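Local coordinates for protein silicatein alpha (Tethya aurantium, PDB 6ZQ3) that belongs to the papain family of cysteine peptidases and, as the silicatein of sponge spicules, probably promotes silica deposition, at residues K203-C207 and G208-D212. Sequence-based numbering, arbitrary orientation.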
loop_
_atom_site.group_PDB
_atom_site.type_symbol
_atom_site.label_atom_id
_atom_site.label_comp_id
_atom_site.label_asym_id
_atom_site.label_seq_id
_atom_site.Cartn_x
_atom_site.Cartn_y
_atom_site.Cartn_z
ATOM N N LYS A 203 -0.709 11.329 -16.719
ATOM C CA LYS A 203 0.399 11.540 -17.615
ATOM C C LYS A 203 0.746 10.186 -18.183
ATOM O O LYS A 203 1.858 9.706 -18.053
ATOM C CB LYS A 203 1.571 12.185 -16.877
ATOM C CG LYS A 203 1.335 13.631 -16.459
ATOM C CD LYS A 203 1.021 14.516 -17.662
ATOM C CE LYS A 203 1.141 16.002 -17.358
ATOM N NZ LYS A 203 2.563 16.410 -17.145
ATOM N N TYR A 204 -0.238 9.551 -18.804
ATOM C CA TYR A 204 -0.020 8.301 -19.514
ATOM C C TYR A 204 0.713 7.280 -18.637
ATOM O O TYR A 204 1.635 6.595 -19.083
ATOM C CB TYR A 204 0.762 8.591 -20.798
ATOM C CG TYR A 204 0.615 7.541 -21.873
ATOM C CD1 TYR A 204 -0.568 7.429 -22.599
ATOM C CD2 TYR A 204 1.679 6.687 -22.185
ATOM C CE1 TYR A 204 -0.704 6.477 -23.599
ATOM C CE2 TYR A 204 1.568 5.734 -23.181
ATOM C CZ TYR A 204 0.374 5.620 -23.886
ATOM O OH TYR A 204 0.261 4.654 -24.876
ATOM N N ASN A 205 0.279 7.186 -17.384
ATOM C CA ASN A 205 0.757 6.182 -16.451
ATOM C C ASN A 205 2.234 6.334 -16.133
ATOM O O ASN A 205 3.016 5.380 -16.242
ATOM C CB ASN A 205 0.455 4.758 -16.954
ATOM C CG ASN A 205 0.759 3.701 -15.905
ATOM O OD1 ASN A 205 0.534 3.919 -14.716
ATOM N ND2 ASN A 205 1.304 2.565 -16.335
ATOM N N GLN A 206 2.590 7.544 -15.713
ATOM C CA GLN A 206 3.940 7.878 -15.351
ATOM C C GLN A 206 4.356 7.082 -14.103
ATOM O O GLN A 206 3.589 7.010 -13.148
ATOM C CB GLN A 206 4.022 9.385 -15.084
ATOM C CG GLN A 206 5.437 9.908 -14.962
ATOM C CD GLN A 206 5.473 11.346 -14.520
ATOM O OE1 GLN A 206 5.918 11.652 -13.416
ATOM N NE2 GLN A 206 5.000 12.242 -15.372
ATOM N N CYS A 207 5.555 6.482 -14.149
ATOM C CA CYS A 207 6.130 5.647 -13.077
ATOM C C CYS A 207 5.410 4.296 -12.871
ATOM O O CYS A 207 5.688 3.546 -11.900
ATOM C CB CYS A 207 6.218 6.446 -11.768
ATOM S SG CYS A 207 7.219 7.950 -11.957
ATOM N N GLY A 208 4.509 3.991 -13.802
ATOM C CA GLY A 208 3.752 2.754 -13.787
ATOM C C GLY A 208 2.852 2.658 -12.585
ATOM O O GLY A 208 2.712 1.582 -12.015
ATOM N N ILE A 209 2.248 3.782 -12.199
ATOM C CA ILE A 209 1.378 3.827 -11.023
ATOM C C ILE A 209 0.102 2.967 -11.161
ATOM O O ILE A 209 -0.450 2.480 -10.161
ATOM C CB ILE A 209 1.017 5.292 -10.655
ATOM C CG1 ILE A 209 0.585 5.383 -9.195
ATOM C CG2 ILE A 209 -0.063 5.858 -11.566
ATOM C CD1 ILE A 209 0.030 6.727 -8.839
ATOM N N ALA A 210 -0.346 2.765 -12.397
ATOM C CA ALA A 210 -1.548 2.005 -12.666
ATOM C C ALA A 210 -1.278 0.683 -13.380
ATOM O O ALA A 210 -2.226 0.045 -13.841
ATOM C CB ALA A 210 -2.522 2.859 -13.483
ATOM N N SER A 211 -0.007 0.263 -13.464
ATOM C CA SER A 211 0.370 -1.052 -14.021
ATOM C C SER A 211 -0.035 -2.283 -13.179
ATOM O O SER A 211 -0.446 -3.286 -13.739
ATOM C CB SER A 211 1.886 -1.112 -14.284
ATOM O OG SER A 211 2.259 -0.163 -15.276
ATOM N N ASP A 212 0.113 -2.199 -11.853
ATOM C CA ASP A 212 -0.147 -3.300 -10.914
ATOM C C ASP A 212 -0.839 -2.799 -9.626
ATOM O O ASP A 212 -0.301 -2.898 -8.496
ATOM C CB ASP A 212 1.165 -4.030 -10.555
#
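The carboxamide of Asn205 reaches across the type II beta turn of residues 205-208, which Asn205 begins, and joins both of its polar atoms to Ala210 and Ser211. A chi1 of -171° swings the amide away from the Asn205 backbone N and out over Gly208, and Asn205 ND2 passes 3.5 Å from Gly208 CA. Asn205 OD1 accepts the backbone N-H of Ala210 in a short bond, 2.7 Å to Ala210 N and nearly straight at 161°, with the donor tilted modestly from the carbonyl plane. The N of Ile209 also lies close to this oxygen but is poorly angled for a bond, while Ile209 CG2 and Ala210 CB, the latter at 3.5 Å from Asn205 OD1, also pack against it. The amide nitrogen turns to the hydroxyl of Ser211: Asn205 ND2 donates to Ser211 OG over 3.1 Å, with the hydroxyl oxygen lying in the amide plane. Ser211 OG is bonded as well to the carbonyl of Ser160, which ties this end to a neighbouring loop.

The backbone of Asn205 also closes the turn: Asn205 O accepts the N-H of Gly208, with Gly208 N 3.2 Å away. The positive phi of Gly208 favours glycine. In the papain-like fold this loop links strand 196-200 of the mixed sheet to strand 214-217, which pairs with 112-115. It is fastened further by the Cys207-Cys158 disulfide and by the Asn205 N bond to Glu121 of helix 121-130.

A leucine in place of Asn205 would probably cost the N-H of Ala210 its acceptor across the turn and Ser211 OG its amide donor. One buried amide thus offers an acceptor and a donor to successive residues, fixing its own rotation and the path of the loop together.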